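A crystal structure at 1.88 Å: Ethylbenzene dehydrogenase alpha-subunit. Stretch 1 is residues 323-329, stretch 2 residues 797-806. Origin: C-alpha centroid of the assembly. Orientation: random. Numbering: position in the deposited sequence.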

# COMPACT_ATOMS: atom_id res chain seq x y z
N GLN A 323 -9.19 -41.09 9.80
CA GLN A 323 -9.60 -41.53 8.47
C GLN A 323 -8.95 -40.71 7.35
O GLN A 323 -8.43 -41.24 6.38
N PHE A 324 -8.95 -39.40 7.52
CA PHE A 324 -8.39 -38.45 6.57
C PHE A 324 -6.90 -38.69 6.45
O PHE A 324 -6.35 -38.71 5.34
N VAL A 325 -6.23 -38.83 7.59
CA VAL A 325 -4.79 -39.08 7.60
C VAL A 325 -4.44 -40.37 6.86
O VAL A 325 -3.55 -40.44 6.02
N CYS A 326 -5.21 -41.40 7.14
CA CYS A 326 -4.99 -42.70 6.54
C CYS A 326 -5.24 -42.70 5.06
O CYS A 326 -4.63 -43.44 4.32
N GLU A 327 -6.13 -41.84 4.60
CA GLU A 327 -6.49 -41.83 3.18
C GLU A 327 -5.58 -40.91 2.38
O GLU A 327 -5.12 -41.28 1.29
N GLN A 328 -5.32 -39.72 2.91
CA GLN A 328 -4.80 -38.62 2.15
C GLN A 328 -3.30 -38.54 2.14
O GLN A 328 -2.75 -37.87 1.29
N THR A 329 -2.64 -39.20 3.09
CA THR A 329 -1.24 -38.93 3.36
C THR A 329 -0.40 -40.18 3.46
O THR A 329 -0.90 -41.29 3.39
N TRP A 797 -10.82 -32.51 -5.44
CA TRP A 797 -10.69 -33.80 -6.15
C TRP A 797 -9.95 -34.83 -5.30
O TRP A 797 -10.24 -36.05 -5.34
N HIS A 798 -8.95 -34.37 -4.57
CA HIS A 798 -8.24 -35.25 -3.66
C HIS A 798 -9.17 -35.78 -2.58
O HIS A 798 -9.17 -36.99 -2.30
N PHE A 799 -9.96 -34.92 -1.99
CA PHE A 799 -10.84 -35.34 -0.90
C PHE A 799 -12.12 -36.04 -1.34
O PHE A 799 -12.38 -37.20 -0.92
N ASP A 800 -12.93 -35.39 -2.18
CA ASP A 800 -14.20 -35.99 -2.66
C ASP A 800 -13.98 -37.18 -3.57
O ASP A 800 -14.69 -38.16 -3.48
N ASP A 801 -13.05 -37.03 -4.49
CA ASP A 801 -12.86 -37.99 -5.56
C ASP A 801 -11.75 -39.00 -5.29
O ASP A 801 -11.56 -39.95 -6.03
N LYS A 802 -10.99 -38.74 -4.24
CA LYS A 802 -9.90 -39.60 -3.84
C LYS A 802 -8.81 -39.63 -4.89
O LYS A 802 -8.13 -40.63 -5.06
N LYS A 803 -8.67 -38.51 -5.59
CA LYS A 803 -7.64 -38.37 -6.60
C LYS A 803 -6.24 -38.33 -5.96
O LYS A 803 -5.98 -37.58 -4.99
N VAL A 804 -5.35 -39.13 -6.53
CA VAL A 804 -3.96 -39.22 -6.07
C VAL A 804 -3.23 -37.89 -6.25
O VAL A 804 -3.64 -37.02 -7.05
N PHE A 805 -2.13 -37.74 -5.51
CA PHE A 805 -1.31 -36.56 -5.58
C PHE A 805 -0.11 -36.87 -6.45
O PHE A 805 0.35 -38.02 -6.48
N PRO A 806 0.39 -35.85 -7.18
CA PRO A 806 1.56 -36.12 -8.01
C PRO A 806 2.88 -36.14 -7.22
O PRO A 806 3.77 -35.28 -7.42

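The last turns of two helices, far apart in sequence, meet here through a small polar cluster flanked by aromatic rings. The backbones stay well separated, the nearest pair of CA atoms being those of Gln 328 and Phe 799 at 7.5 Å, and side chains make or share in each of the contacts between them.

Glu 327 is directed toward the second stretch, and its extended t, t rotamer carries the carboxylate across. There OE2 of Glu 327 accepts a hydrogen bond from NZ of Lys 802 at 2.5 Å, a very short contact that is also a salt bridge. The same oxygen takes a second hydrogen bond from within its own stretch, NE2 of Gln 328 lying 2.9 Å from OE2 of Glu 327. A carboxylate oxygen suits this position because it can accept from two donors at once, and its negative charge, buried here, is paired with an ammonium group.

Lys 802 is the first residue after the helical run to leave helical phi/psi, and its phi is positive. Its CA-to-CB bond points sideways, but the chain, m at chi1 and chi2 and then t, t, brings its end nearer to the first stretch. Besides the glutamate, the ammonium serves the backbone: NZ of Lys 802 donates to O of Phe 799 at 2.6 Å. One lysine thus satisfies a carbonyl of the preceding helix while tying that region to the other stretch.

Gln 328 is the other bridging residue, and the one with the most area covered by the opposite stretch. Its CB also points sideways, and the m, m rotamer folds the amide in. The two hydrogens of the amide let it serve both sides: besides the bond to Glu 327, NE2 of Gln 328 donates to O of His 798 at 3.0 Å, with a nearly linear angle of 174°. Its OE1 is satisfied elsewhere in the structure.

His 798 offers the interface its carbonyl, while its ring leads away. In the m rotamer, ND1 of His 798 donates to O of Lys 803 at 2.7 Å, bracing the loop after the helix; NE2 is bonded elsewhere in the structure.

Phe 324 and Phe 799, both t at chi1, meet obliquely, CE2 of Phe 324 lying 3.9 Å from CD1 of Phe 799. Phe 805, m and directed toward the first stretch, packs against Gln 328, its CE1 3.7 Å from O of Gln 328. Such flat, apolar groups fill space without demanding further polar partners.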

# COMPACT_ATOMS: atom_id res chain seq x y z
CB GLN A 323 -11.12 -41.46 8.39
CG GLN A 323 -11.74 -42.19 7.22
CD GLN A 323 -13.17 -42.63 7.53
OE1 GLN A 323 -13.63 -42.58 8.70
NE2 GLN A 323 -13.88 -43.07 6.50
CB PHE A 324 -8.66 -37.02 7.07
CG PHE A 324 -8.22 -35.93 6.12
CD1 PHE A 324 -6.90 -35.49 6.07
CD2 PHE A 324 -9.15 -35.31 5.29
CE1 PHE A 324 -6.50 -34.48 5.20
CE2 PHE A 324 -8.77 -34.28 4.43
CZ PHE A 324 -7.45 -33.85 4.38
CB VAL A 325 -4.28 -39.07 9.05
CG1 VAL A 325 -3.10 -39.99 9.29
CG2 VAL A 325 -3.97 -37.63 9.46
CB CYS A 326 -5.88 -43.71 7.24
SG CYS A 326 -5.19 -44.20 8.82
CB GLU A 327 -7.97 -41.44 3.07
CG GLU A 327 -8.50 -41.06 1.72
CD GLU A 327 -9.91 -40.48 1.87
OE1 GLU A 327 -10.84 -41.30 2.09
OE2 GLU A 327 -10.06 -39.24 1.79
CB GLN A 328 -5.35 -37.27 2.67
CG GLN A 328 -6.85 -37.05 2.51
CD GLN A 328 -7.23 -36.74 1.07
OE1 GLN A 328 -6.66 -35.85 0.46
NE2 GLN A 328 -8.17 -37.50 0.52
CB THR A 329 -1.05 -38.17 4.69
OG1 THR A 329 -1.15 -39.12 5.76
CG2 THR A 329 -2.06 -37.03 4.86
CB TRP A 797 -9.97 -33.61 -7.48
CG TRP A 797 -10.66 -32.72 -8.44
CD1 TRP A 797 -11.99 -32.41 -8.46
CD2 TRP A 797 -10.08 -32.06 -9.56
NE1 TRP A 797 -12.27 -31.55 -9.49
CE2 TRP A 797 -11.12 -31.32 -10.20
CE3 TRP A 797 -8.80 -32.04 -10.12
CZ2 TRP A 797 -10.91 -30.57 -11.35
CZ3 TRP A 797 -8.58 -31.27 -11.26
CH2 TRP A 797 -9.63 -30.52 -11.84
CB HIS A 798 -7.00 -34.60 -3.08
CG HIS A 798 -6.06 -34.08 -4.13
ND1 HIS A 798 -5.49 -34.90 -5.08
CD2 HIS A 798 -5.64 -32.82 -4.41
CE1 HIS A 798 -4.73 -34.17 -5.88
NE2 HIS A 798 -4.81 -32.90 -5.50
CB PHE A 799 -11.15 -34.16 0.02
CG PHE A 799 -12.09 -34.51 1.10
CD1 PHE A 799 -11.70 -35.38 2.11
CD2 PHE A 799 -13.39 -34.00 1.11
CE1 PHE A 799 -12.58 -35.75 3.12
CE2 PHE A 799 -14.29 -34.35 2.11
CZ PHE A 799 -13.89 -35.24 3.11
CB ASP A 800 -15.06 -34.98 -3.45
CG ASP A 800 -15.82 -34.00 -2.53
OD1 ASP A 800 -15.88 -34.25 -1.30
OD2 ASP A 800 -16.36 -33.00 -3.03
CB ASP A 801 -12.56 -37.25 -6.88
CG ASP A 801 -13.78 -36.53 -7.42
OD1 ASP A 801 -14.89 -36.84 -6.94
OD2 ASP A 801 -13.61 -35.67 -8.32
CB LYS A 802 -10.39 -40.99 -3.49
CG LYS A 802 -11.57 -41.00 -2.54
CD LYS A 802 -11.30 -40.29 -1.23
CE LYS A 802 -12.61 -40.08 -0.44
NZ LYS A 802 -12.38 -39.24 0.77
CB LYS A 803 -7.88 -37.12 -7.46
CG LYS A 803 -7.08 -37.10 -8.74
CD LYS A 803 -7.21 -35.76 -9.52
CE LYS A 803 -6.46 -35.78 -10.84
NZ LYS A 803 -6.85 -34.63 -11.74
CB VAL A 804 -3.17 -40.38 -6.79
CG1 VAL A 804 -3.77 -41.76 -6.41
CG2 VAL A 804 -3.15 -40.23 -8.32
CB PHE A 805 -0.78 -36.20 -4.20
CG PHE A 805 -1.80 -35.64 -3.30
CD1 PHE A 805 -2.65 -36.48 -2.59
CD2 PHE A 805 -1.92 -34.28 -3.16
CE1 PHE A 805 -3.60 -35.94 -1.71
CE2 PHE A 805 -2.86 -33.74 -2.32
CZ PHE A 805 -3.69 -34.57 -1.59
CB PRO A 806 1.48 -34.99 -9.03
CG PRO A 806 0.96 -33.82 -8.21
CD PRO A 806 -0.08 -34.45 -7.32